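Exopolygalacturonate lyase (Vibrio vulnificus, PDB 5A29) probably cleaves polygalacturonate chains of pectin by beta-elimination, as a metal-dependent family 2 polysaccharide lyase. Local coordinates at residues P211-L216 / G263-T268; L369-E374 / W433-N438; E109-T114 / Y166-H171; A423-A428 / L476-Q481. All coordinates share one frame; numbering follows the deposited sequence.

Interaction 1: P211-L216 / G263-T268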
loop_
_atom_site.group_PDB
_atom_site.type_symbol
_atom_site.label_atom_id
_atom_site.label_comp_id
_atom_site.label_asym_id
_atom_site.label_seq_id
_atom_site.Cartn_x
_atom_site.Cartn_y
_atom_site.Cartn_z
ATOM N N PRO A 211 -21.408 16.526 11.203
ATOM C CA PRO A 211 -21.989 15.426 11.941
ATOM C C PRO A 211 -21.987 14.151 11.055
ATOM O O PRO A 211 -22.163 14.234 9.836
ATOM C CB PRO A 211 -23.460 15.899 12.182
ATOM C CG PRO A 211 -23.706 16.897 11.069
ATOM C CD PRO A 211 -22.396 17.618 10.945
ATOM N N ILE A 212 -21.924 12.995 11.696
ATOM C CA ILE A 212 -21.845 11.683 11.008
ATOM C C ILE A 212 -23.236 11.418 10.462
ATOM O O ILE A 212 -24.194 11.419 11.243
ATOM C CB ILE A 212 -21.461 10.602 12.056
ATOM C CG1 ILE A 212 -20.090 10.903 12.691
ATOM C CG2 ILE A 212 -21.572 9.166 11.497
ATOM C CD1 ILE A 212 -18.976 11.073 11.660
ATOM N N PRO A 213 -23.360 11.129 9.161
ATOM C CA PRO A 213 -24.687 10.853 8.546
ATOM C C PRO A 213 -25.181 9.411 8.746
ATOM O O PRO A 213 -24.480 8.569 9.299
ATOM C CB PRO A 213 -24.416 11.100 7.058
ATOM C CG PRO A 213 -22.970 10.618 6.896
ATOM C CD PRO A 213 -22.250 11.017 8.165
ATOM N N ALA A 214 -26.387 9.084 8.286
ATOM C CA ALA A 214 -26.858 7.680 8.291
ATOM C C ALA A 214 -26.032 6.888 7.214
ATOM O O ALA A 214 -25.425 7.497 6.330
ATOM C CB ALA A 214 -28.349 7.618 7.925
ATOM N N SER A 215 -25.993 5.567 7.325
ATOM C CA SER A 215 -25.479 4.708 6.280
ATOM C C SER A 215 -26.499 4.663 5.105
ATOM O O SER A 215 -27.710 4.647 5.354
ATOM C CB SER A 215 -25.323 3.314 6.837
ATOM O OG SER A 215 -24.794 2.484 5.815
ATOM N N LEU A 216 -26.003 4.632 3.859
ATOM C CA LEU A 216 -26.839 4.389 2.690
ATOM C C LEU A 216 -27.044 2.921 2.505
ATOM O O LEU A 216 -27.926 2.505 1.748
ATOM C CB LEU A 216 -26.179 4.959 1.427
ATOM C CG LEU A 216 -25.977 6.447 1.447
ATOM C CD1 LEU A 216 -25.412 6.928 0.122
ATOM C CD2 LEU A 216 -27.320 7.125 1.739
ATOM N N GLY A 263 -13.355 8.646 10.575
ATOM C CA GLY A 263 -12.607 7.377 10.229
ATOM C C GLY A 263 -13.422 6.137 10.522
ATOM O O GLY A 263 -13.503 5.180 9.674
ATOM N N GLN A 264 -14.070 6.097 11.704
ATOM C CA GLN A 264 -14.894 4.985 12.052
ATOM C C GLN A 264 -16.101 4.840 11.067
ATOM O O GLN A 264 -16.437 3.723 10.668
ATOM C CB GLN A 264 -15.425 5.110 13.495
ATOM C CG GLN A 264 -16.319 3.978 13.913
ATOM C CD GLN A 264 -16.919 4.215 15.299
ATOM O OE1 GLN A 264 -17.551 5.234 15.548
ATOM N NE2 GLN A 264 -16.748 3.257 16.178
ATOM N N TYR A 265 -16.750 5.944 10.742
ATOM C CA TYR A 265 -17.955 5.865 9.842
ATOM C C TYR A 265 -17.518 5.235 8.499
ATOM O O TYR A 265 -18.161 4.332 7.963
ATOM C CB TYR A 265 -18.498 7.264 9.624
ATOM C CG TYR A 265 -19.600 7.298 8.576
ATOM C CD1 TYR A 265 -20.908 6.841 8.896
ATOM C CD2 TYR A 265 -19.317 7.661 7.261
ATOM C CE1 TYR A 265 -21.923 6.818 7.920
ATOM C CE2 TYR A 265 -20.309 7.626 6.279
ATOM C CZ TYR A 265 -21.624 7.224 6.621
ATOM O OH TYR A 265 -22.630 7.206 5.618
ATOM N N LEU A 266 -16.455 5.788 7.932
ATOM C CA LEU A 266 -15.994 5.329 6.606
ATOM C C LEU A 266 -15.565 3.864 6.648
ATOM O O LEU A 266 -15.975 3.029 5.826
ATOM C CB LEU A 266 -14.886 6.266 6.098
ATOM C CG LEU A 266 -14.294 5.928 4.715
ATOM C CD1 LEU A 266 -15.389 5.828 3.606
ATOM C CD2 LEU A 266 -13.284 7.001 4.330
ATOM N N MET A 267 -14.773 3.484 7.642
ATOM C CA MET A 267 -14.378 2.066 7.794
ATOM C C MET A 267 -15.603 1.131 7.920
ATOM O O MET A 267 -15.664 0.017 7.334
ATOM C CB MET A 267 -13.445 1.899 8.999
ATOM C CG MET A 267 -13.011 0.480 9.241
ATOM S SD MET A 267 -11.992 0.243 10.762
ATOM C CE MET A 267 -10.664 1.362 10.491
ATOM N N THR A 268 -16.593 1.584 8.697
ATOM C CA THR A 268 -17.794 0.785 8.945
ATOM C C THR A 268 -18.630 0.553 7.669
ATOM O O THR A 268 -19.295 -0.461 7.583
ATOM C CB THR A 268 -18.680 1.576 9.980
ATOM O OG1 THR A 268 -17.995 1.482 11.229
ATOM C CG2 THR A 268 -20.000 0.886 10.185
#

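Interaction 2: L369-E374 / W433-N438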
loop_
_atom_site.group_PDB
_atom_site.type_symbol
_atom_site.label_atom_id
_atom_site.label_comp_id
_atom_site.label_asym_id
_atom_site.label_seq_id
_atom_site.Cartn_x
_atom_site.Cartn_y
_atom_site.Cartn_z
ATOM N N LEU A 369 -13.761 -19.088 1.393
ATOM C CA LEU A 369 -14.340 -19.144 0.021
ATOM C C LEU A 369 -13.244 -19.274 -1.057
ATOM O O LEU A 369 -13.465 -19.909 -2.067
ATOM C CB LEU A 369 -15.077 -17.811 -0.270
ATOM C CG LEU A 369 -16.276 -17.547 0.659
ATOM C CD1 LEU A 369 -16.898 -16.222 0.183
ATOM C CD2 LEU A 369 -17.236 -18.713 0.481
ATOM N N ALA A 370 -12.092 -18.645 -0.850
ATOM C CA ALA A 370 -11.114 -18.431 -1.947
ATOM C C ALA A 370 -9.876 -19.314 -1.821
ATOM O O ALA A 370 -9.181 -19.538 -2.820
ATOM C CB ALA A 370 -10.660 -16.984 -1.964
ATOM N N TYR A 371 -9.580 -19.841 -0.626
ATOM C CA TYR A 371 -8.258 -20.471 -0.456
ATOM C C TYR A 371 -8.314 -21.928 -0.808
ATOM O O TYR A 371 -9.268 -22.619 -0.466
ATOM C CB TYR A 371 -7.764 -20.349 1.020
ATOM C CG TYR A 371 -6.335 -20.803 1.239
ATOM C CD1 TYR A 371 -5.252 -20.062 0.688
ATOM C CD2 TYR A 371 -6.041 -21.885 2.060
ATOM C CE1 TYR A 371 -3.936 -20.462 0.902
ATOM C CE2 TYR A 371 -4.735 -22.301 2.238
ATOM C CZ TYR A 371 -3.689 -21.535 1.675
ATOM O OH TYR A 371 -2.369 -21.848 1.877
ATOM N N ASN A 372 -7.280 -22.427 -1.498
ATOM C CA ASN A 372 -7.184 -23.865 -1.756
ATOM C C ASN A 372 -6.011 -24.457 -0.974
ATOM O O ASN A 372 -4.840 -24.280 -1.355
ATOM C CB ASN A 372 -6.895 -24.092 -3.248
ATOM C CG ASN A 372 -6.942 -25.564 -3.638
ATOM O OD1 ASN A 372 -6.881 -26.466 -2.795
ATOM N ND2 ASN A 372 -7.046 -25.815 -4.963
ATOM N N PRO A 373 -6.305 -25.208 0.082
ATOM C CA PRO A 373 -5.220 -25.659 0.959
ATOM C C PRO A 373 -4.394 -26.779 0.321
ATOM O O PRO A 373 -3.346 -27.083 0.799
ATOM C CB PRO A 373 -5.950 -26.140 2.233
ATOM C CG PRO A 373 -7.341 -26.439 1.805
ATOM C CD PRO A 373 -7.648 -25.504 0.626
ATOM N N GLU A 374 -4.871 -27.402 -0.759
ATOM C CA GLU A 374 -4.051 -28.414 -1.429
ATOM C C GLU A 374 -2.853 -27.843 -2.147
ATOM O O GLU A 374 -1.833 -28.511 -2.226
ATOM C CB GLU A 374 -4.881 -29.213 -2.397
ATOM C CG GLU A 374 -6.021 -29.878 -1.687
ATOM C CD GLU A 374 -6.692 -30.896 -2.569
ATOM O OE1 GLU A 374 -7.308 -30.476 -3.572
ATOM O OE2 GLU A 374 -6.593 -32.110 -2.278
ATOM N N TRP A 433 -4.181 -19.934 12.662
ATOM C CA TRP A 433 -2.966 -20.726 12.755
ATOM C C TRP A 433 -2.900 -21.793 11.630
ATOM O O TRP A 433 -1.853 -21.954 10.977
ATOM C CB TRP A 433 -2.786 -21.411 14.170
ATOM C CG TRP A 433 -1.466 -22.159 14.202
ATOM C CD1 TRP A 433 -1.219 -23.484 13.938
ATOM C CD2 TRP A 433 -0.210 -21.559 14.477
ATOM N NE1 TRP A 433 0.141 -23.729 14.038
ATOM C CE2 TRP A 433 0.771 -22.568 14.395
ATOM C CE3 TRP A 433 0.172 -20.247 14.858
ATOM C CZ2 TRP A 433 2.179 -22.308 14.594
ATOM C CZ3 TRP A 433 1.590 -19.992 15.079
ATOM C CH2 TRP A 433 2.534 -21.011 14.942
ATOM N N GLN A 434 -3.987 -22.543 11.386
ATOM C CA GLN A 434 -3.973 -23.571 10.362
ATOM C C GLN A 434 -3.719 -22.943 8.954
ATOM O O GLN A 434 -3.005 -23.536 8.128
ATOM C CB GLN A 434 -5.331 -24.287 10.286
ATOM C CG GLN A 434 -5.539 -25.220 11.502
ATOM C CD GLN A 434 -4.489 -26.317 11.483
ATOM O OE1 GLN A 434 -4.386 -26.991 10.491
ATOM N NE2 GLN A 434 -3.628 -26.404 12.515
ATOM N N LEU A 435 -4.249 -21.773 8.734
ATOM C CA LEU A 435 -4.073 -21.108 7.418
ATOM C C LEU A 435 -2.567 -20.714 7.303
ATOM O O LEU A 435 -1.926 -20.929 6.252
ATOM C CB LEU A 435 -4.959 -19.873 7.421
ATOM C CG LEU A 435 -4.975 -19.101 6.130
ATOM C CD1 LEU A 435 -5.356 -20.059 5.016
ATOM C CD2 LEU A 435 -5.956 -17.925 6.216
ATOM N N ALA A 436 -1.999 -20.148 8.381
ATOM C CA ALA A 436 -0.589 -19.710 8.313
ATOM C C ALA A 436 0.319 -20.935 8.114
ATOM O O ALA A 436 1.310 -20.871 7.349
ATOM C CB ALA A 436 -0.182 -18.950 9.586
ATOM N N ALA A 437 0.051 -22.042 8.807
ATOM C CA ALA A 437 0.859 -23.254 8.651
ATOM C C ALA A 437 0.758 -23.768 7.232
ATOM O O ALA A 437 1.772 -24.260 6.616
ATOM C CB ALA A 437 0.405 -24.392 9.637
ATOM N N ASN A 438 -0.457 -23.707 6.678
ATOM C CA ASN A 438 -0.608 -24.238 5.302
ATOM C C ASN A 438 0.109 -23.299 4.251
ATOM O O ASN A 438 0.827 -23.770 3.370
ATOM C CB ASN A 438 -2.123 -24.441 4.958
ATOM C CG ASN A 438 -2.336 -25.100 3.594
ATOM O OD1 ASN A 438 -2.264 -24.430 2.563
ATOM N ND2 ASN A 438 -2.531 -26.400 3.578
#

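Interaction 3: E109-T114 / Y166-H171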
loop_
_atom_site.group_PDB
_atom_site.type_symbol
_atom_site.label_atom_id
_atom_site.label_comp_id
_atom_site.label_asym_id
_atom_site.label_seq_id
_atom_site.Cartn_x
_atom_site.Cartn_y
_atom_site.Cartn_z
ATOM N N GLU A 109 18.962 13.384 10.011
ATOM C CA GLU A 109 18.972 13.689 8.606
ATOM C C GLU A 109 17.527 13.515 8.046
ATOM O O GLU A 109 17.113 14.296 7.188
ATOM C CB GLU A 109 19.942 12.747 7.852
ATOM C CG GLU A 109 19.990 12.943 6.330
ATOM C CD GLU A 109 20.474 14.343 5.915
ATOM O OE1 GLU A 109 20.851 15.126 6.817
ATOM O OE2 GLU A 109 20.451 14.687 4.705
ATOM N N ALA A 110 16.794 12.512 8.530
ATOM C CA ALA A 110 15.340 12.368 8.140
ATOM C C ALA A 110 14.572 13.665 8.528
ATOM O O ALA A 110 13.798 14.225 7.715
ATOM C CB ALA A 110 14.713 11.165 8.863
ATOM N N VAL A 111 14.856 14.162 9.742
ATOM C CA VAL A 111 14.256 15.452 10.184
ATOM C C VAL A 111 14.635 16.594 9.261
ATOM O O VAL A 111 13.762 17.316 8.733
ATOM C CB VAL A 111 14.572 15.775 11.645
ATOM C CG1 VAL A 111 14.066 17.206 12.035
ATOM C CG2 VAL A 111 13.976 14.739 12.565
ATOM N N ARG A 112 15.931 16.711 8.953
ATOM C CA ARG A 112 16.388 17.741 8.040
ATOM C C ARG A 112 15.725 17.753 6.648
ATOM O O ARG A 112 15.365 18.818 6.105
ATOM C CB ARG A 112 17.946 17.680 7.903
ATOM C CG ARG A 112 18.563 18.930 7.260
ATOM C CD ARG A 112 20.106 18.915 7.319
ATOM N NE ARG A 112 20.571 18.033 6.259
ATOM C CZ ARG A 112 20.873 18.429 5.025
ATOM N NH1 ARG A 112 20.864 19.707 4.713
ATOM N NH2 ARG A 112 21.209 17.532 4.104
ATOM N N ILE A 113 15.627 16.583 6.028
ATOM C CA ILE A 113 14.948 16.445 4.730
ATOM C C ILE A 113 13.459 16.869 4.873
ATOM O O ILE A 113 12.878 17.573 4.014
ATOM C CB ILE A 113 14.963 14.965 4.293
ATOM C CG1 ILE A 113 16.429 14.558 3.942
ATOM C CG2 ILE A 113 14.013 14.790 3.089
ATOM C CD1 ILE A 113 16.705 13.057 3.914
ATOM N N THR A 114 12.826 16.310 5.887
ATOM C CA THR A 114 11.381 16.461 6.065
ATOM C C THR A 114 11.053 17.934 6.351
ATOM O O THR A 114 10.110 18.506 5.759
ATOM C CB THR A 114 10.883 15.522 7.152
ATOM O OG1 THR A 114 11.123 14.158 6.686
ATOM C CG2 THR A 114 9.386 15.680 7.377
ATOM N N TYR A 166 4.469 14.269 11.939
ATOM C CA TYR A 166 3.862 15.021 13.053
ATOM C C TYR A 166 4.989 15.487 14.013
ATOM O O TYR A 166 4.987 16.603 14.534
ATOM C CB TYR A 166 2.864 14.132 13.817
ATOM C CG TYR A 166 2.041 14.958 14.783
ATOM C CD1 TYR A 166 0.945 15.689 14.331
ATOM C CD2 TYR A 166 2.386 15.036 16.130
ATOM C CE1 TYR A 166 0.213 16.485 15.213
ATOM C CE2 TYR A 166 1.682 15.847 17.012
ATOM C CZ TYR A 166 0.615 16.589 16.530
ATOM O OH TYR A 166 -0.118 17.371 17.411
ATOM N N HIS A 167 5.893 14.583 14.321
ATOM C CA HIS A 167 7.105 14.909 15.046
ATOM C C HIS A 167 7.887 16.073 14.448
ATOM O O HIS A 167 8.344 16.910 15.197
ATOM C CB HIS A 167 7.990 13.645 15.204
ATOM C CG HIS A 167 9.375 13.922 15.706
ATOM N ND1 HIS A 167 9.676 14.004 17.053
ATOM C CD2 HIS A 167 10.558 14.048 15.049
ATOM C CE1 HIS A 167 10.981 14.201 17.203
ATOM N NE2 HIS A 167 11.539 14.237 16.001
ATOM N N VAL A 168 8.045 16.152 13.132
ATOM C CA VAL A 168 8.829 17.213 12.517
ATOM C C VAL A 168 8.024 18.527 12.491
ATOM O O VAL A 168 8.561 19.568 12.858
ATOM C CB VAL A 168 9.337 16.836 11.125
ATOM C CG1 VAL A 168 10.007 18.015 10.424
ATOM C CG2 VAL A 168 10.298 15.645 11.194
ATOM N N ASP A 169 6.730 18.472 12.132
ATOM C CA ASP A 169 5.935 19.688 12.022
ATOM C C ASP A 169 4.448 19.413 12.283
ATOM O O ASP A 169 3.711 19.102 11.332
ATOM C CB ASP A 169 6.140 20.249 10.619
ATOM C CG ASP A 169 5.499 21.613 10.426
ATOM O OD1 ASP A 169 4.592 21.991 11.225
ATOM O OD2 ASP A 169 5.864 22.255 9.410
ATOM N N PRO A 170 4.028 19.427 13.559
ATOM C CA PRO A 170 2.674 18.966 13.907
ATOM C C PRO A 170 1.571 19.826 13.261
ATOM O O PRO A 170 0.542 19.311 12.868
ATOM C CB PRO A 170 2.629 19.077 15.427
ATOM C CG PRO A 170 3.850 19.897 15.825
ATOM C CD PRO A 170 4.855 19.718 14.750
ATOM N N HIS A 171 1.846 21.100 13.032
ATOM C CA HIS A 171 0.822 21.999 12.536
ATOM C C HIS A 171 0.593 21.705 11.052
ATOM O O HIS A 171 -0.544 21.625 10.579
ATOM C CB HIS A 171 1.293 23.475 12.786
ATOM C CG HIS A 171 0.314 24.521 12.374
ATOM N ND1 HIS A 171 0.363 25.148 11.141
ATOM C CD2 HIS A 171 -0.729 25.079 13.039
ATOM C CE1 HIS A 171 -0.616 26.036 11.060
ATOM N NE2 HIS A 171 -1.302 26.003 12.190
#

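Interaction 4: A423-A428 / L476-Q481. With EDO (1,2-ethanediol), chain F.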
loop_
_atom_site.group_PDB
_atom_site.type_symbol
_atom_site.label_atom_id
_atom_site.label_comp_id
_atom_site.label_asym_id
_atom_site.label_seq_id
_atom_site.Cartn_x
_atom_site.Cartn_y
_atom_site.Cartn_z
ATOM N N ALA A 423 -2.833 -10.783 12.732
ATOM C CA ALA A 423 -4.166 -10.970 13.292
ATOM C C ALA A 423 -4.019 -12.023 14.401
ATOM O O ALA A 423 -4.642 -11.889 15.462
ATOM C CB ALA A 423 -5.122 -11.489 12.180
ATOM N N TYR A 424 -3.359 -13.144 14.127
ATOM C CA TYR A 424 -3.145 -14.204 15.144
ATOM C C TYR A 424 -2.480 -13.640 16.401
ATOM O O TYR A 424 -2.873 -13.979 17.555
ATOM C CB TYR A 424 -2.330 -15.391 14.594
ATOM C CG TYR A 424 -2.289 -16.510 15.598
ATOM C CD1 TYR A 424 -1.290 -16.534 16.627
ATOM C CD2 TYR A 424 -3.265 -17.511 15.604
ATOM C CE1 TYR A 424 -1.288 -17.572 17.584
ATOM C CE2 TYR A 424 -3.287 -18.529 16.584
ATOM C CZ TYR A 424 -2.294 -18.538 17.567
ATOM O OH TYR A 424 -2.291 -19.515 18.516
ATOM N N ARG A 425 -1.461 -12.810 16.203
ATOM C CA ARG A 425 -0.768 -12.231 17.362
ATOM C C ARG A 425 -1.742 -11.360 18.208
ATOM O O ARG A 425 -1.589 -11.268 19.430
ATOM C CB ARG A 425 0.415 -11.358 16.917
ATOM C CG ARG A 425 1.192 -10.777 18.109
ATOM C CD ARG A 425 2.506 -10.077 17.755
ATOM N NE ARG A 425 2.322 -9.106 16.694
ATOM C CZ ARG A 425 1.943 -7.836 16.905
ATOM N NH1 ARG A 425 1.682 -7.428 18.154
ATOM N NH2 ARG A 425 1.788 -6.975 15.883
ATOM N N LEU A 426 -2.750 -10.755 17.588
ATOM C CA LEU A 426 -3.772 -10.021 18.349
ATOM C C LEU A 426 -4.896 -10.890 18.931
ATOM O O LEU A 426 -5.510 -10.495 19.949
ATOM C CB LEU A 426 -4.374 -8.883 17.506
ATOM C CG LEU A 426 -3.418 -7.829 16.934
ATOM C CD1 LEU A 426 -4.291 -6.799 16.203
ATOM C CD2 LEU A 426 -2.562 -7.186 18.051
ATOM N N GLN A 427 -5.294 -11.939 18.219
ATOM C CA GLN A 427 -6.451 -12.778 18.585
ATOM C C GLN A 427 -6.067 -14.172 18.143
ATOM O O GLN A 427 -6.165 -14.458 16.975
ATOM C CB GLN A 427 -7.708 -12.295 17.824
ATOM C CG GLN A 427 -9.006 -13.081 18.058
ATOM C CD GLN A 427 -10.217 -12.458 17.324
ATOM O OE1 GLN A 427 -10.334 -11.241 17.186
ATOM N NE2 GLN A 427 -11.114 -13.306 16.847
ATOM N N ALA A 428 -5.681 -15.052 19.078
ATOM C CA ALA A 428 -5.182 -16.405 18.764
ATOM C C ALA A 428 -6.188 -17.442 18.176
ATOM O O ALA A 428 -6.440 -18.522 18.738
ATOM C CB ALA A 428 -4.504 -16.984 20.010
ATOM N N LEU A 476 6.235 -14.402 13.748
ATOM C CA LEU A 476 6.081 -15.677 14.363
ATOM C C LEU A 476 7.014 -15.831 15.573
ATOM O O LEU A 476 6.674 -16.483 16.549
ATOM C CB LEU A 476 6.425 -16.823 13.380
ATOM C CG LEU A 476 5.167 -17.124 12.537
ATOM C CD1 LEU A 476 5.589 -17.788 11.253
ATOM C CD2 LEU A 476 4.246 -18.095 13.339
ATOM N N TYR A 477 8.190 -15.259 15.490
ATOM C CA TYR A 477 8.998 -15.152 16.744
ATOM C C TYR A 477 8.243 -14.397 17.877
ATOM O O TYR A 477 8.254 -14.882 19.028
ATOM C CB TYR A 477 10.375 -14.493 16.449
ATOM C CG TYR A 477 11.206 -14.408 17.691
ATOM C CD1 TYR A 477 11.792 -15.556 18.231
ATOM C CD2 TYR A 477 11.346 -13.181 18.356
ATOM C CE1 TYR A 477 12.504 -15.499 19.434
ATOM C CE2 TYR A 477 12.077 -13.102 19.562
ATOM C CZ TYR A 477 12.635 -14.263 20.089
ATOM O OH TYR A 477 13.333 -14.138 21.293
ATOM N N GLN A 478 7.612 -13.261 17.581
ATOM C CA GLN A 478 6.929 -12.528 18.664
ATOM C C GLN A 478 5.797 -13.383 19.223
ATOM O O GLN A 478 5.568 -13.409 20.455
ATOM C CB GLN A 478 6.395 -11.193 18.223
ATOM C CG GLN A 478 7.478 -10.161 17.966
ATOM C CD GLN A 478 6.851 -8.837 17.582
ATOM O OE1 GLN A 478 7.076 -8.327 16.493
ATOM N NE2 GLN A 478 5.980 -8.316 18.451
ATOM N N ILE A 479 5.132 -14.118 18.318
ATOM C CA ILE A 479 4.047 -15.032 18.735
ATOM C C ILE A 479 4.519 -16.186 19.632
ATOM O O ILE A 479 3.899 -16.483 20.690
ATOM C CB ILE A 479 3.270 -15.578 17.508
ATOM C CG1 ILE A 479 2.558 -14.411 16.837
ATOM C CG2 ILE A 479 2.310 -16.705 17.943
ATOM C CD1 ILE A 479 1.997 -14.769 15.435
ATOM N N THR A 480 5.511 -16.927 19.162
ATOM C CA THR A 480 5.808 -18.245 19.694
ATOM C C THR A 480 7.008 -18.149 20.669
ATOM O O THR A 480 7.257 -19.065 21.418
ATOM C CB THR A 480 6.226 -19.206 18.581
ATOM O OG1 THR A 480 7.455 -18.751 17.978
ATOM C CG2 THR A 480 5.102 -19.391 17.516
ATOM N N GLN A 481 7.772 -17.066 20.587
ATOM C CA GLN A 481 9.093 -16.988 21.269
ATOM C C GLN A 481 10.084 -18.137 20.901
ATOM O O GLN A 481 11.013 -18.404 21.677
ATOM C CB GLN A 481 8.911 -16.847 22.810
ATOM C CG GLN A 481 8.102 -15.611 23.196
ATOM C CD GLN A 481 8.857 -14.335 22.940
ATOM O OE1 GLN A 481 8.545 -13.562 22.018
ATOM N NE2 GLN A 481 9.882 -14.123 23.704
HETATM C C1 EDO F . 7.412 -7.752 11.494
HETATM O O1 EDO F . 6.103 -7.689 10.942
HETATM C C2 EDO F . 7.517 -6.669 12.568
HETATM O O2 EDO F . 6.694 -7.072 13.673
#

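Interaction 1: P211-L216 / G263-T268
Tyr265 reaches out from helix 259-272 to an extended loop, where Ile212 and Pro213 pack on its ring and Ala214 O binds its hydroxyl. The helix is probably part of the alpha/alpha barrel of polysaccharide lyase family 2, and the loop, which runs between helix 170-184 and strand 227-228, lies at the protein surface. CG of Tyr265 is trans to the backbone N (chi1 172°), which carries the ring across to the loop, with the hydroxyl reaching its backbone. Pro213 covers one face: its CD sits 4.2 Å from the centroid of the Tyr265 ring and only 10° off the normal, a CH-pi contact over the centre, while Pro213 CG lies 3.7 Å from Tyr265 CZ, nearer the phenol end. Ile212 uses its CG2 branch, which approaches Tyr265 CD1 at 3.6 Å near the root of the ring as the two side chains pass in opposite directions. Ring carbon Tyr265 CE1 also comes to 3.4 Å from Pro213 O. Gln189 and Leu191 touch the tyrosine as well, so the ring is buried although much of the loop is exposed. Past the ring, Ser215 OG is hydrogen-bonded to Gln269, one turn along the same helix, giving the loop a second polar tie. The carbonyl of Ala214 serves two donors, Gln189 NE2 and the phenol. Tyr265 OH gives its proton to Ala214 O over 2.9 Å, approaching from above the carbonyl plane, 39° out of it, rather than along a lone pair.

Interaction 2: L369-E374 / W433-N438
The backbones come nearest at Pro373 and Asn438, whose CA atoms are 6.5 Å apart, where the chain has just left helix 353-370 and turns beside helix 430-442. Asn438 is the centre of the contact, and its amide uses both ends. Tyr371 OH donates to Asn438 OD1 at 2.7 Å, in the carbonyl plane and on a lone pair. Asn438 ND2 donates to Pro373 O at 3.0 Å, with an N-H...O angle of 153° and the acceptor close to the amide plane. These two bonds should fix the rotation of the amide, which stands almost perpendicular to the tyrosine ring, the planes being 84° apart. Pro373 O has a second donor in His442 NE2, one turn further along the helix. The Tyr371 ring, swung toward the helix by a CG trans to the backbone N (chi1 -172°), is also held by its face: Leu435 CD1 lies 3.7 Å from the ring centroid, a CH-pi contact shifted toward the rim, and touches Tyr371 CD2 at 3.5 Å. Leu435 also touches Ile420 of helix 417-426. Asn372 OD1 accepts from Glu374 N at 3.0 Å. This Asx turn opens the loop of a small, weakly bonded antiparallel hairpin of 371-372 and 377-378, which leans on helix 430-442, probably part of the alpha/alpha barrel known for this family.

Interaction 3: E109-T114 / Y166-H171
Val168, the last residue of helix 162-168, fits against Val111 and Thr114 on one face of helix 105-120, with the CA atoms of Val111 and Val168 6.2 Å apart. The close part is wholly apolar and both methyls of Val168 take part. CG1, trans to the backbone N (chi1 173°), meets Thr114 CG2 at 3.9 Å. Val168 CG2 sits against both Thr114 CG2, at 3.9 Å, and Val111 CG2, at 4.0 Å, the two valines lying alongside each other. Thr114 presents its methyl to this contact because its hydroxyl is turned back into its own helix: Thr114 OG1 donates to Ala110 O at 2.9 Å. The outer side is looser. Exposed His167 only brings NE2, at the ring edge, to 4.2 Å from Val111 CG2, and no hydrogen bond joins the two segments. Further round helix 105-120, away from Val168, Arg112 grips Glu109 side-on: NE meets OE1 at 3.0 Å and NH2 meets OE2 at the same distance. Glu109 OE2 also pairs with Arg48, and the shared carboxylate probably offsets the nearness of the two guanidinium groups. Beyond Val168, Asp169 breaks the helix and caps the next, its OD1 accepting from Ala172 N at the start of helix 170-184. Ala110 and Thr114 of helix 105-120 also meet Leu94 and Leu91 of helix 88-101, and both touch Phe164 of helix 162-168.

Interaction 4: A423-A428 / L476-Q481
Leu476 O takes two bonds, from Thr480 N and from Thr480 OG1 at 2.8 Å, on opposite faces of its plane, in the last turn of the helix whose Ile479 meets Tyr424 and Arg425. Ile479 fills the middle of the contact with separate branches. Its CG2, trans to the backbone N, points to the edge of the Tyr424 ring, 3.7 Å from CE1, whereas CG1 lies 3.7 Å from Arg425 CB, and Ile479 CD1 is 3.9 Å from Tyr424 CD1. The same tyrosine ring has Ala428 CA over one face, 3.6 Å above the plane and toward the rim, and it meets the ring of Trp433 from helix 430-442. Arg425 first runs extended along Ile479, then bends about its CG-CD bond (chi3 50°), which brings a face of its guanidinium to the Gln478 amide. Gln478 NE2 lies over that face, 4.1 Å from Arg425 NE, with the two planes 25° apart; this is contact without a hydrogen bond. The charge is met by Glu475 at NE and Glu348 at NH1, so the arginine also ties helices 467-480 and 331-349 to helix 417-426. A 1,2-ethanediol, probably from the crystallisation liquor, places O2 3.1 Å from Gln478 OE1, although that proton is not settled; it also bonds to Glu475 and Arg422. Two helices meeting near their C-terminal ends, Ile479 against Tyr424 on one flank and Arg425 with Gln478 on the other, are consistent with parallel neighbours in one layer of an alpha/alpha barrel, the helix between them in sequence running back.

Interactions 2 and 4 adjoin, with centres about 17 Å apart and segments that alternate along the chain. Trp433 joins them: its CZ3 lies 3.7 Å from Leu476 CD2, and its CB 3.8 Å from Tyr424 CE2. Interaction 3 closes first in the sequence and lies across the chain's centre from interaction 2, their centres about 42 Å apart. Interaction 1 stands separate from all three; its nearest atoms are about 12 Å from those of interaction 4. None lies at the manganese site of His133, Glu154 and His196 or lines a tartrate pocket. From the side chain of Tyr265, and from that of Leu435, a bound tartrate is about 13 Å away.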